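PDB 6PTM: uncharacterized protein from Bacteroides ovatus CL02T12C04, which probably acts as an exo-acting glycoside hydrolase of family GH42 that cleaves sugar residues from the ends of carrageenan chains. Local coordinates for residues Lys160-Tyr165 against Tyr553-Gln558; Met457-Pro462 against Gln560-Arg565; Tyr493-Ile498 against Val724-Ser729; Trp709-Ile712 against Lys718-Val721; Val733-Ala738 against Gln766-Ser771. All blocks are in the same frame, centred on the assembly; numbering follows the deposited sequence. Where two conformers were deposited one is given.

Contact 1. Residues Lys160-Tyr165 against Tyr553-Gln558; sequences KDMLVY and YIMSFQ
The methyl CE of Met-555 is pressed against the carboxylate of Asp-161, approaching from the opposite direction, 3.3 Å from OD2 and 3.6 Å from CG. The same methyl meets CG of Met-162 at 3.8 Å, so it sits where the loop of Asp-161 turns into strand 162-165. Met-555 is folded back on itself at both outer torsions (chi2 -55°, chi3 -50°), which curls CE round toward the carboxylate.

Beside this packing, two waters carry the polar part of the contact. One lies 2.7 Å from Asp-161 OD2 and 2.9 Å from Gln-558 OE1, though it has more acceptors in reach than protons. The second donates to Asp-161 O at 2.8 Å and to Gln-558 OE1 at 2.7 Å.

Further out, Gln-558 NE2 is bonded to Thr-497 O on helix 486-498, which fixes the turn of the amide and keeps OE1 facing the waters. Pro-169 and Phe-171 of strand 168-175 also pack on Met-555.

No direct hydrogen bond joins 160-165 to 553-558; the salt bridge from Asp-161 OD2 goes to the next residue of the same helix, Arg-559. The charge of the buried carboxylate is probably offset by this arginine, while the thioether methyl packs between it and Met-162 CG.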
# COMPACT_ATOMS: atom_id res chain seq x y z
N LYS A 160 8.44 -16.28 3.12
CA LYS A 160 7.81 -16.05 1.79
C LYS A 160 6.87 -14.84 1.91
O LYS A 160 7.41 -13.76 2.16
CB LYS A 160 7.18 -17.37 1.30
CG LYS A 160 6.69 -17.38 -0.14
CD LYS A 160 6.45 -18.77 -0.68
CE LYS A 160 5.81 -18.78 -2.05
NZ LYS A 160 5.49 -20.17 -2.48
N ASP A 161 5.56 -15.03 1.73
CA ASP A 161 4.55 -13.93 1.72
C ASP A 161 3.92 -13.80 3.11
O ASP A 161 2.91 -13.12 3.23
CB ASP A 161 3.45 -14.16 0.68
CG ASP A 161 2.69 -15.47 0.81
OD1 ASP A 161 3.18 -16.35 1.49
OD2 ASP A 161 1.64 -15.59 0.22
N MET A 162 4.54 -14.37 4.14
CA MET A 162 3.89 -14.33 5.47
C MET A 162 4.81 -13.82 6.58
O MET A 162 6.02 -13.93 6.47
CB MET A 162 3.47 -15.73 5.94
CG MET A 162 2.66 -16.51 4.95
SD MET A 162 2.46 -18.22 5.45
CE MET A 162 4.05 -18.88 4.96
N LEU A 163 4.17 -13.29 7.61
CA LEU A 163 4.82 -13.01 8.91
C LEU A 163 4.34 -14.19 9.77
O LEU A 163 3.13 -14.39 9.88
CB LEU A 163 4.36 -11.66 9.45
CG LEU A 163 5.10 -10.48 8.83
CD1 LEU A 163 4.55 -9.17 9.36
CD2 LEU A 163 6.59 -10.57 9.09
N VAL A 164 5.28 -14.96 10.31
CA VAL A 164 4.93 -16.22 11.02
C VAL A 164 5.19 -16.13 12.52
O VAL A 164 6.28 -15.73 12.92
CB VAL A 164 5.68 -17.40 10.39
CG1 VAL A 164 5.51 -18.69 11.17
CG2 VAL A 164 5.32 -17.60 8.93
N TYR A 165 4.17 -16.46 13.30
CA TYR A 165 4.28 -16.64 14.77
C TYR A 165 3.82 -18.06 15.09
O TYR A 165 2.67 -18.39 14.81
CB TYR A 165 3.45 -15.60 15.51
CG TYR A 165 3.52 -15.72 17.01
CD1 TYR A 165 4.72 -15.48 17.68
CD2 TYR A 165 2.41 -16.06 17.77
CE1 TYR A 165 4.83 -15.66 19.06
CE2 TYR A 165 2.50 -16.20 19.15
CZ TYR A 165 3.71 -16.00 19.79
OH TYR A 165 3.81 -16.14 21.14
N TYR A 553 -7.42 -18.52 6.00
CA TYR A 553 -8.41 -18.04 5.01
C TYR A 553 -7.83 -16.81 4.29
O TYR A 553 -7.89 -16.72 3.05
CB TYR A 553 -9.74 -17.73 5.69
CG TYR A 553 -10.52 -18.93 6.20
CD1 TYR A 553 -10.21 -20.23 5.82
CD2 TYR A 553 -11.58 -18.74 7.07
CE1 TYR A 553 -10.96 -21.30 6.28
CE2 TYR A 553 -12.34 -19.79 7.54
CZ TYR A 553 -12.03 -21.08 7.13
OH TYR A 553 -12.78 -22.12 7.59
N ILE A 554 -7.26 -15.87 5.06
CA ILE A 554 -6.75 -14.58 4.55
C ILE A 554 -5.62 -14.88 3.58
O ILE A 554 -5.65 -14.35 2.42
CB ILE A 554 -6.35 -13.63 5.70
CG1 ILE A 554 -7.53 -13.27 6.61
CG2 ILE A 554 -5.69 -12.38 5.15
CD1 ILE A 554 -8.73 -12.68 5.89
N MET A 555 -4.70 -15.78 3.94
CA MET A 555 -3.60 -16.05 2.98
C MET A 555 -4.20 -16.71 1.73
O MET A 555 -3.72 -16.38 0.67
CB MET A 555 -2.49 -16.92 3.57
CG MET A 555 -1.79 -16.33 4.75
SD MET A 555 -1.11 -14.66 4.43
CE MET A 555 -0.21 -14.98 2.91
N SER A 556 -5.23 -17.57 1.84
CA SER A 556 -5.87 -18.18 0.65
C SER A 556 -6.48 -17.08 -0.23
O SER A 556 -6.30 -17.12 -1.50
CB SER A 556 -6.87 -19.22 1.02
OG SER A 556 -6.23 -20.33 1.63
N PHE A 557 -7.16 -16.11 0.37
CA PHE A 557 -7.70 -14.96 -0.41
C PHE A 557 -6.56 -14.17 -1.07
O PHE A 557 -6.72 -13.83 -2.24
CB PHE A 557 -8.57 -14.03 0.43
CG PHE A 557 -9.91 -14.60 0.80
CD1 PHE A 557 -10.85 -14.90 -0.18
CD2 PHE A 557 -10.25 -14.82 2.13
CE1 PHE A 557 -12.09 -15.43 0.16
CE2 PHE A 557 -11.50 -15.30 2.46
CZ PHE A 557 -12.41 -15.63 1.49
N GLN A 558 -5.45 -13.90 -0.38
CA GLN A 558 -4.32 -13.09 -0.95
C GLN A 558 -3.72 -13.86 -2.13
O GLN A 558 -3.31 -13.25 -3.13
CB GLN A 558 -3.20 -12.82 0.06
CG GLN A 558 -3.52 -11.83 1.18
CD GLN A 558 -2.28 -11.51 1.99
OE1 GLN A 558 -1.18 -12.06 1.71
NE2 GLN A 558 -2.43 -10.61 2.96
O HOH W 1 0.04 -13.57 -0.46
O HOH W 2 0.75 -11.31 3.48

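Contact 2. Residues Met457-Pro462 against Gln560-Arg565; sequences MKSVSP and QRKPLR
Ser-459 and Lys-458, at the C-terminal end of helix 448-460, rest against Lys-562, whose chain is extended as far as CE and bent at the last torsion. CD of Lys-562 lies 3.8 Å from Ser-459 OG, itself hydrogen-bonded to Asp-455 O in its own helix, and CE 4.1 Å from Lys-458 CB. Lys-458, bent at chi2 and chi3, donates from NZ to Pro-462 O (3.1 Å).

The polar link runs through water: Arg-565 NH1 donates to one (3.0 Å) that in turn donates a hydrogen bond to Ser-459 O (2.7 Å). NE holds the guanidinium, reaching Lys-562 O in its plane at 2.9 Å; NH1 also bonds Phe-599 O. A leucine in place of Arg-565 would probably leave Ser-459 O with a less firmly placed water and Lys-562 O without this donor.

A lysine chain and one water thus join the end of a barrel helix to the parallel-sheet domain at strand 564-567. Ile-604 of helix 602-607 touches both Ser-459 and Arg-565, while Ile-421 of strand 421-423 packs on Lys-458.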
# COMPACT_ATOMS: atom_id res chain seq x y z
N MET A 457 1.23 -4.67 -7.67
CA MET A 457 2.42 -5.08 -6.90
C MET A 457 2.38 -6.62 -6.68
O MET A 457 3.42 -7.28 -6.86
CB MET A 457 2.43 -4.34 -5.56
CG MET A 457 2.78 -2.89 -5.64
SD MET A 457 2.60 -2.11 -3.98
CE MET A 457 1.72 -0.60 -4.36
N LYS A 458 1.23 -7.21 -6.33
CA LYS A 458 1.15 -8.67 -6.10
C LYS A 458 1.18 -9.43 -7.44
O LYS A 458 1.65 -10.58 -7.44
CB LYS A 458 -0.08 -9.03 -5.28
CG LYS A 458 -0.07 -8.52 -3.85
CD LYS A 458 0.92 -9.27 -2.96
CE LYS A 458 0.30 -10.56 -2.48
NZ LYS A 458 1.24 -11.33 -1.66
N SER A 459 0.76 -8.82 -8.55
CA SER A 459 0.94 -9.44 -9.90
C SER A 459 2.43 -9.55 -10.19
O SER A 459 2.88 -10.61 -10.70
CB SER A 459 0.19 -8.66 -10.95
OG SER A 459 -1.24 -8.76 -10.75
N VAL A 460 3.19 -8.51 -9.86
CA VAL A 460 4.65 -8.45 -10.10
C VAL A 460 5.37 -9.47 -9.20
O VAL A 460 6.17 -10.28 -9.75
CB VAL A 460 5.21 -7.04 -9.90
CG1 VAL A 460 6.73 -7.04 -9.94
CG2 VAL A 460 4.66 -6.09 -10.94
N SER A 461 5.06 -9.45 -7.89
CA SER A 461 5.73 -10.27 -6.85
C SER A 461 4.71 -10.94 -5.95
O SER A 461 4.33 -10.37 -4.93
CB SER A 461 6.65 -9.44 -6.02
OG SER A 461 7.71 -8.94 -6.81
N PRO A 462 4.17 -12.13 -6.31
CA PRO A 462 3.15 -12.75 -5.46
C PRO A 462 3.66 -13.32 -4.12
O PRO A 462 2.80 -13.54 -3.25
CB PRO A 462 2.55 -13.86 -6.34
CG PRO A 462 3.63 -14.15 -7.34
CD PRO A 462 4.39 -12.85 -7.56
N GLN A 560 -5.08 -16.30 -3.97
CA GLN A 560 -6.02 -16.87 -4.97
C GLN A 560 -5.58 -16.46 -6.39
O GLN A 560 -5.27 -15.27 -6.62
CB GLN A 560 -7.46 -16.45 -4.73
CG GLN A 560 -8.47 -17.19 -5.60
CD GLN A 560 -9.88 -16.92 -5.15
OE1 GLN A 560 -10.30 -15.77 -4.98
NE2 GLN A 560 -10.61 -17.98 -4.89
N ARG A 561 -5.64 -17.41 -7.30
CA ARG A 561 -5.48 -17.23 -8.76
C ARG A 561 -6.18 -15.94 -9.20
O ARG A 561 -7.37 -15.75 -8.86
CB ARG A 561 -6.05 -18.45 -9.49
CG ARG A 561 -5.96 -18.40 -11.01
CD ARG A 561 -6.61 -19.61 -11.63
NE ARG A 561 -6.57 -19.68 -13.09
CZ ARG A 561 -5.56 -20.15 -13.82
NH1 ARG A 561 -4.41 -20.47 -13.25
NH2 ARG A 561 -5.70 -20.27 -15.13
N LYS A 562 -5.42 -15.08 -9.88
CA LYS A 562 -5.89 -13.86 -10.59
C LYS A 562 -6.10 -14.23 -12.06
O LYS A 562 -5.17 -14.14 -12.88
CB LYS A 562 -4.86 -12.74 -10.41
CG LYS A 562 -4.50 -12.35 -8.98
CD LYS A 562 -3.53 -11.18 -8.97
CE LYS A 562 -2.80 -10.90 -7.66
NZ LYS A 562 -3.72 -10.68 -6.53
N PRO A 563 -7.29 -14.73 -12.46
CA PRO A 563 -7.41 -15.37 -13.78
C PRO A 563 -7.53 -14.41 -14.97
O PRO A 563 -7.55 -14.85 -16.11
CB PRO A 563 -8.71 -16.16 -13.62
CG PRO A 563 -9.54 -15.30 -12.68
CD PRO A 563 -8.52 -14.85 -11.66
N LEU A 564 -7.71 -13.13 -14.70
CA LEU A 564 -7.75 -12.10 -15.74
C LEU A 564 -6.63 -11.12 -15.42
O LEU A 564 -6.57 -10.61 -14.24
CB LEU A 564 -9.13 -11.44 -15.78
CG LEU A 564 -10.28 -12.35 -16.17
CD1 LEU A 564 -11.61 -11.65 -15.94
CD2 LEU A 564 -10.16 -12.80 -17.62
N ARG A 565 -5.77 -10.90 -16.40
CA ARG A 565 -4.64 -9.94 -16.28
C ARG A 565 -4.83 -8.79 -17.25
O ARG A 565 -4.92 -9.04 -18.47
CB ARG A 565 -3.31 -10.66 -16.52
CG ARG A 565 -3.06 -11.80 -15.56
CD ARG A 565 -3.26 -11.42 -14.09
NE ARG A 565 -2.81 -12.55 -13.29
CZ ARG A 565 -1.57 -12.72 -12.84
NH1 ARG A 565 -0.62 -11.81 -13.03
NH2 ARG A 565 -1.30 -13.77 -12.09
O HOH W 3 1.85 -12.83 -11.73

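Contact 3. Residues Tyr493-Ile498 against Val724-Ser729; sequences YWLATI and VNIGKS
Leu-495 projects from helix 486-498, a helix of the (beta/alpha)8 barrel of this GH42-type enzyme, into the end of strand 718-725 in the C-terminal beta domain. Its two methyls take separate partners. CD1 faces CG2 of Val-724 at 4.2 Å, and CD2 meets CG1 of Ile-726 at 4.0 Å, the side chains crossing at about a right angle. With CG anti to the backbone N (chi1 178°), the isobutyl group reaches out from the helix and places one branch against each residue.

The side chain of Val-724 points toward the helix. Its CG2 also touches CD1 of the Trp-494 indole at 4.1 Å, so a single methyl bridges two successive residues of the helix. The indole NE1 is bonded to Asn-722 OD1, which fixes the ring on the same strand.

Ile-726 lies past the end of the strand and turns its CG1-CD1 arm toward Leu-495; Glu-708 and Trp-447 pack round it. Here Asn-725 OD1 accepts from Gly-727 N (2.9 Å) in an Asx turn, a bent bond with the donor above the plane of the amide C=O. ND2 of the same amide reaches past the turn to Ser-729 O, at 3.2 Å with an N-H...O angle of 161°.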
# COMPACT_ATOMS: atom_id res chain seq x y z
N TYR A 493 -8.61 -1.77 6.67
CA TYR A 493 -7.47 -2.64 7.00
C TYR A 493 -7.80 -4.04 6.49
O TYR A 493 -6.93 -4.76 6.03
CB TYR A 493 -7.11 -2.60 8.49
CG TYR A 493 -6.23 -1.43 8.83
CD1 TYR A 493 -6.79 -0.18 9.04
CD2 TYR A 493 -4.86 -1.55 8.90
CE1 TYR A 493 -5.99 0.93 9.29
CE2 TYR A 493 -4.06 -0.46 9.19
CZ TYR A 493 -4.62 0.79 9.36
OH TYR A 493 -3.86 1.89 9.63
N TRP A 494 -9.07 -4.41 6.58
CA TRP A 494 -9.50 -5.76 6.14
C TRP A 494 -9.29 -5.85 4.62
O TRP A 494 -8.67 -6.84 4.12
CB TRP A 494 -10.96 -6.00 6.55
CG TRP A 494 -11.40 -7.40 6.28
CD1 TRP A 494 -11.79 -7.91 5.09
CD2 TRP A 494 -11.45 -8.48 7.22
NE1 TRP A 494 -12.10 -9.23 5.22
CE2 TRP A 494 -11.91 -9.61 6.52
CE3 TRP A 494 -11.18 -8.59 8.58
CZ2 TRP A 494 -12.06 -10.84 7.13
CZ3 TRP A 494 -11.33 -9.80 9.20
CH2 TRP A 494 -11.76 -10.92 8.48
N LEU A 495 -9.81 -4.88 3.88
CA LEU A 495 -9.74 -4.89 2.41
C LEU A 495 -8.27 -4.88 1.96
O LEU A 495 -7.88 -5.72 1.12
CB LEU A 495 -10.55 -3.69 1.89
CG LEU A 495 -10.56 -3.49 0.38
CD1 LEU A 495 -11.27 -4.64 -0.32
CD2 LEU A 495 -11.18 -2.14 0.05
N ALA A 496 -7.45 -3.99 2.52
CA ALA A 496 -6.03 -3.89 2.16
C ALA A 496 -5.35 -5.25 2.40
O ALA A 496 -4.53 -5.70 1.54
CB ALA A 496 -5.35 -2.79 2.94
N THR A 497 -5.73 -5.93 3.48
CA THR A 497 -5.13 -7.23 3.83
C THR A 497 -5.57 -8.29 2.82
O THR A 497 -4.72 -9.09 2.38
CB THR A 497 -5.43 -7.63 5.28
OG1 THR A 497 -4.95 -6.56 6.11
CG2 THR A 497 -4.72 -8.93 5.58
N ILE A 498 -6.84 -8.28 2.41
CA ILE A 498 -7.31 -9.19 1.34
C ILE A 498 -6.43 -9.02 0.08
O ILE A 498 -6.14 -10.03 -0.60
CB ILE A 498 -8.81 -9.00 1.06
CG1 ILE A 498 -9.65 -9.50 2.25
CG2 ILE A 498 -9.20 -9.64 -0.27
CD1 ILE A 498 -9.60 -10.98 2.51
N VAL A 724 -16.66 -6.95 0.97
CA VAL A 724 -16.48 -5.59 1.54
C VAL A 724 -17.29 -4.62 0.68
O VAL A 724 -17.08 -4.59 -0.53
CB VAL A 724 -15.00 -5.19 1.58
CG1 VAL A 724 -14.82 -3.86 2.28
CG2 VAL A 724 -14.16 -6.28 2.20
N ASN A 725 -18.15 -3.83 1.30
CA ASN A 725 -18.89 -2.76 0.59
C ASN A 725 -17.99 -1.53 0.50
O ASN A 725 -17.85 -0.82 1.51
CB ASN A 725 -20.23 -2.47 1.24
CG ASN A 725 -21.06 -1.52 0.41
OD1 ASN A 725 -20.72 -1.22 -0.74
ND2 ASN A 725 -22.17 -1.06 0.97
N ILE A 726 -17.42 -1.30 -0.68
CA ILE A 726 -16.55 -0.14 -1.01
C ILE A 726 -17.47 0.98 -1.49
O ILE A 726 -17.01 2.10 -1.59
CB ILE A 726 -15.52 -0.51 -2.10
CG1 ILE A 726 -14.74 -1.78 -1.77
CG2 ILE A 726 -14.55 0.64 -2.32
CD1 ILE A 726 -13.91 -2.31 -2.95
N GLY A 727 -18.74 0.67 -1.74
CA GLY A 727 -19.75 1.64 -2.22
C GLY A 727 -20.15 2.65 -1.15
O GLY A 727 -20.07 2.37 0.06
N LYS A 728 -20.69 3.79 -1.58
CA LYS A 728 -20.99 4.90 -0.65
C LYS A 728 -22.40 4.78 -0.09
O LYS A 728 -22.79 5.68 0.65
CB LYS A 728 -20.90 6.23 -1.39
CG LYS A 728 -21.98 6.36 -2.44
CD LYS A 728 -21.70 7.43 -3.45
CE LYS A 728 -22.18 8.79 -3.00
NZ LYS A 728 -22.69 9.50 -4.20
N SER A 729 -23.18 3.77 -0.45
CA SER A 729 -24.53 3.60 0.15
C SER A 729 -24.76 2.12 0.41
O SER A 729 -23.97 1.32 -0.06
CB SER A 729 -25.64 4.24 -0.70
OG SER A 729 -25.77 3.58 -1.95

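Contact 4. Residues Trp709-Ile712 against Lys718-Val721; sequences WRVI and KYIV. With EDO (1,2-ethanediol), chain E; EDO (1,2-ethanediol), chain F.
Ile-712 and Ile-720 form a hydrogen-bonded pair in an antiparallel beta hairpin, with two nearly straight bonds. Ile-712 N donates to Ile-720 O at 3.0 Å (166°), and Ile-720 N to Ile-712 O at 2.7 Å (164°). Each acceptor also receives a CA-H contact, Ile-720 O from Val-711 CA and Ile-712 O from Tyr-719 CA at 3.2 Å. Ile-712 CG1, placed between the backbone N and the carbonyl carbon (chi1 59°), lies against Ile-720, 3.6 Å from its CB.

Val-711 and Val-721 make the next, non-hydrogen-bonded pair, and Val-711 O turns away from the hairpin. It accepts from Gln-560 NE2 and from O2 of an ethanediol (3.0 Å), with a second ethanediol adding a weak bond; both probably come from crystallisation. Val-721 N and Tyr-719 N are satisfied by strand 765-772.

Tyr-719 CB touches Val-711 CG1 at 3.8 Å, and its ring presents an edge to Ile-712 O. An alanine here would keep the CB contact but would probably open a gap beside Ile-712 O and leave the second ethanediol without its neighbour.

Helix 551-559 covers the isoleucine face through Phe-557 and Tyr-553, while Ile-694 and Ile-696 of strand 694-700 pack on the valine face.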
# COMPACT_ATOMS: atom_id res chain seq x y z
N TRP A 709 -16.23 -8.97 -3.75
CA TRP A 709 -16.46 -10.29 -3.12
C TRP A 709 -15.48 -11.33 -3.66
O TRP A 709 -14.93 -11.14 -4.80
CB TRP A 709 -17.91 -10.71 -3.25
CG TRP A 709 -18.41 -10.83 -4.64
CD1 TRP A 709 -18.84 -9.81 -5.43
CD2 TRP A 709 -18.66 -12.04 -5.36
NE1 TRP A 709 -19.27 -10.31 -6.63
CE2 TRP A 709 -19.21 -11.68 -6.60
CE3 TRP A 709 -18.46 -13.39 -5.08
CZ2 TRP A 709 -19.58 -12.62 -7.56
CZ3 TRP A 709 -18.78 -14.32 -6.04
CH2 TRP A 709 -19.33 -13.94 -7.26
N ARG A 710 -15.19 -12.34 -2.83
CA ARG A 710 -14.27 -13.45 -3.14
C ARG A 710 -14.84 -14.71 -2.51
O ARG A 710 -15.55 -14.62 -1.52
CB ARG A 710 -12.87 -13.18 -2.58
CG ARG A 710 -12.19 -11.92 -3.11
CD ARG A 710 -11.86 -11.95 -4.60
NE ARG A 710 -11.20 -10.70 -5.02
CZ ARG A 710 -9.94 -10.37 -4.75
NH1 ARG A 710 -9.14 -11.19 -4.05
NH2 ARG A 710 -9.47 -9.20 -5.14
N VAL A 711 -14.51 -15.86 -3.09
CA VAL A 711 -14.95 -17.17 -2.57
C VAL A 711 -13.77 -18.14 -2.58
O VAL A 711 -13.14 -18.27 -3.65
CB VAL A 711 -16.13 -17.71 -3.39
CG1 VAL A 711 -16.68 -19.00 -2.77
CG2 VAL A 711 -17.20 -16.65 -3.53
N ILE A 712 -13.53 -18.80 -1.45
CA ILE A 712 -12.56 -19.92 -1.37
C ILE A 712 -13.29 -21.16 -0.86
O ILE A 712 -14.33 -21.00 -0.19
CB ILE A 712 -11.35 -19.56 -0.50
CG1 ILE A 712 -11.77 -19.20 0.92
CG2 ILE A 712 -10.51 -18.48 -1.16
CD1 ILE A 712 -10.64 -18.99 1.88
N LYS A 718 -18.40 -26.69 1.26
CA LYS A 718 -18.40 -25.49 2.12
C LYS A 718 -17.41 -24.48 1.57
O LYS A 718 -16.30 -24.87 1.20
CB LYS A 718 -18.02 -25.82 3.55
CG LYS A 718 -19.01 -26.68 4.32
CD LYS A 718 -18.59 -26.85 5.76
CE LYS A 718 -19.32 -27.96 6.48
NZ LYS A 718 -18.90 -29.27 5.94
N TYR A 719 -17.82 -23.22 1.56
CA TYR A 719 -17.12 -22.09 0.92
C TYR A 719 -17.03 -20.95 1.93
O TYR A 719 -17.94 -20.78 2.74
CB TYR A 719 -17.83 -21.72 -0.39
CG TYR A 719 -17.79 -22.85 -1.38
CD1 TYR A 719 -16.68 -23.07 -2.18
CD2 TYR A 719 -18.81 -23.80 -1.42
CE1 TYR A 719 -16.62 -24.14 -3.05
CE2 TYR A 719 -18.76 -24.89 -2.28
CZ TYR A 719 -17.65 -25.06 -3.08
OH TYR A 719 -17.61 -26.12 -3.93
N ILE A 720 -15.94 -20.20 1.86
CA ILE A 720 -15.75 -18.97 2.68
C ILE A 720 -15.93 -17.79 1.74
O ILE A 720 -15.26 -17.75 0.71
CB ILE A 720 -14.40 -18.93 3.42
CG1 ILE A 720 -14.10 -20.22 4.19
CG2 ILE A 720 -14.36 -17.71 4.31
CD1 ILE A 720 -15.14 -20.61 5.22
N VAL A 721 -16.90 -16.95 2.04
CA VAL A 721 -17.23 -15.79 1.16
C VAL A 721 -16.77 -14.53 1.87
O VAL A 721 -17.15 -14.34 3.03
CB VAL A 721 -18.73 -15.73 0.86
CG1 VAL A 721 -19.08 -14.52 0.01
CG2 VAL A 721 -19.21 -17.03 0.21
C1 EDO E . -13.40 -22.16 -5.29
O1 EDO E . -12.41 -21.16 -5.11
C2 EDO E . -14.72 -21.58 -4.95
O2 EDO E . -15.14 -20.49 -5.75
C1 EDO F . -12.70 -19.35 -8.39
O1 EDO F . -11.87 -20.23 -7.61
C2 EDO F . -13.01 -18.10 -7.67
O2 EDO F . -13.89 -18.25 -6.56

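Contact 5. Residues Val733-Ala738 against Gln766-Ser771; sequences VSMSAA and QLLEVS
Met-735 and Leu-768 face each other across the interior of the C-terminal beta sandwich, the first from the three-stranded antiparallel sheet and the second from the four-stranded one. Met-735 buries the most surface in this contact. Its chain leaves the strand extended, with SD anti to CA (chi2 -173°), and then bends at the last bond (chi3 -55°), which turns the methyl toward Leu-768 and Val-770. As a result SD and CE both lie 4.0 Å from Leu-768 CD1, and CE alone goes on to Val-770, meeting CG2 at 4.2 Å.

Leu-768 touches through one branch only, its CD1 directed at the sulfur and the methyl. Val-770 stands two residues further along the same strand, so its side chain is on the same face. With CG1 anti to the backbone N (chi1 180°), CG2 lies beside the backbone N and is the methyl that meets Met-735.

Neighbouring residues close the site from both sheets. Ile-696 packs on Met-735, Ile-758 on Leu-768, and Ile-694 together with Val-721 on Val-770.

No hydrogen bond crosses between these two strands; each finds its backbone partners within its own sheet. The sheets are therefore held together here by dispersion between buried aliphatic and thioether groups, the flexible methionine chain spanning the separation between them.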
# COMPACT_ATOMS: atom_id res chain seq x y z
N VAL A 733 -26.78 -7.79 -0.98
CA VAL A 733 -26.15 -8.91 -1.74
C VAL A 733 -27.13 -10.07 -1.72
O VAL A 733 -27.73 -10.33 -0.69
CB VAL A 733 -24.74 -9.33 -1.26
CG1 VAL A 733 -23.71 -8.25 -1.54
CG2 VAL A 733 -24.71 -9.72 0.20
N SER A 734 -27.23 -10.77 -2.83
CA SER A 734 -28.03 -11.99 -2.94
C SER A 734 -27.12 -13.13 -3.43
O SER A 734 -26.46 -12.97 -4.48
CB SER A 734 -29.22 -11.72 -3.84
OG SER A 734 -29.88 -12.94 -3.97
N MET A 735 -27.08 -14.24 -2.70
CA MET A 735 -26.12 -15.35 -2.98
C MET A 735 -26.88 -16.62 -3.40
O MET A 735 -27.95 -16.87 -2.86
CB MET A 735 -25.30 -15.67 -1.73
CG MET A 735 -24.46 -14.51 -1.24
SD MET A 735 -23.36 -15.07 0.10
CE MET A 735 -24.58 -15.77 1.22
N SER A 736 -26.33 -17.37 -4.35
CA SER A 736 -26.84 -18.70 -4.75
C SER A 736 -25.65 -19.59 -5.06
O SER A 736 -24.56 -19.06 -5.36
CB SER A 736 -27.78 -18.61 -5.92
OG SER A 736 -27.07 -18.14 -7.06
N ALA A 737 -25.84 -20.90 -5.02
CA ALA A 737 -24.84 -21.89 -5.48
C ALA A 737 -24.73 -21.84 -6.99
O ALA A 737 -25.74 -21.73 -7.62
CB ALA A 737 -25.24 -23.26 -5.01
N ALA A 738 -23.54 -21.95 -7.56
CA ALA A 738 -23.36 -22.03 -9.02
C ALA A 738 -23.92 -23.37 -9.48
O ALA A 738 -24.54 -23.42 -10.55
CB ALA A 738 -21.90 -21.89 -9.39
N GLN A 766 -18.30 -8.67 5.40
CA GLN A 766 -18.93 -9.96 5.70
C GLN A 766 -17.93 -11.08 5.46
O GLN A 766 -17.21 -11.05 4.43
CB GLN A 766 -20.19 -10.15 4.87
CG GLN A 766 -21.32 -9.25 5.33
CD GLN A 766 -21.95 -9.68 6.63
OE1 GLN A 766 -21.99 -10.85 6.97
NE2 GLN A 766 -22.53 -8.72 7.32
N LEU A 767 -17.83 -12.02 6.41
CA LEU A 767 -17.03 -13.25 6.19
C LEU A 767 -17.92 -14.42 6.60
O LEU A 767 -18.21 -14.57 7.78
CB LEU A 767 -15.73 -13.19 6.98
CG LEU A 767 -14.74 -14.33 6.71
CD1 LEU A 767 -14.10 -14.19 5.35
CD2 LEU A 767 -13.69 -14.37 7.80
N LEU A 768 -18.34 -15.17 5.61
CA LEU A 768 -19.43 -16.14 5.70
C LEU A 768 -18.92 -17.52 5.30
O LEU A 768 -18.12 -17.66 4.34
CB LEU A 768 -20.53 -15.72 4.74
CG LEU A 768 -21.10 -14.32 4.94
CD1 LEU A 768 -22.02 -13.98 3.76
CD2 LEU A 768 -21.85 -14.21 6.25
N GLU A 769 -19.40 -18.51 6.04
CA GLU A 769 -19.30 -19.93 5.69
C GLU A 769 -20.63 -20.34 5.04
O GLU A 769 -21.67 -20.25 5.70
CB GLU A 769 -18.91 -20.75 6.92
CG GLU A 769 -18.73 -22.21 6.54
CD GLU A 769 -18.25 -23.07 7.68
OE1 GLU A 769 -18.84 -24.09 7.88
OE2 GLU A 769 -17.28 -22.69 8.35
N VAL A 770 -20.56 -20.76 3.78
CA VAL A 770 -21.70 -21.16 2.93
C VAL A 770 -21.57 -22.66 2.66
O VAL A 770 -20.51 -23.08 2.14
CB VAL A 770 -21.76 -20.29 1.66
CG1 VAL A 770 -22.93 -20.67 0.75
CG2 VAL A 770 -21.86 -18.82 2.02
N SER A 771 -22.56 -23.46 3.09
CA SER A 771 -22.65 -24.94 2.91
C SER A 771 -23.65 -25.25 1.79
O SER A 771 -24.70 -24.58 1.74
CB SER A 771 -23.07 -25.63 4.19
OG SER A 771 -22.24 -25.24 5.29

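From the N terminus, 160-165 meets 553-558, 388 residues on, in contact 1. Meanwhile 457-462 and 493-498 have opened contacts 2 and 3. Contact 2 closes at 560-565, just after contact 1, and contact 3 only at 724-729, so the three cross one another. Contact 4, a short hairpin closure, lies within the span of contact 3. Contact 5 follows last, in series. Together, contacts 1 to 3 tie the barrel to helix 551-559, to the parallel-sheet domain and to the C-terminal beta domain, within which contact 4 pairs two neighbouring strands and contact 5 joins the two sheets. Helix 551-559 is central: Phe-557 touches residues of contacts 3, 4 and 5, and Gln-560 links contact 2 to contact 4.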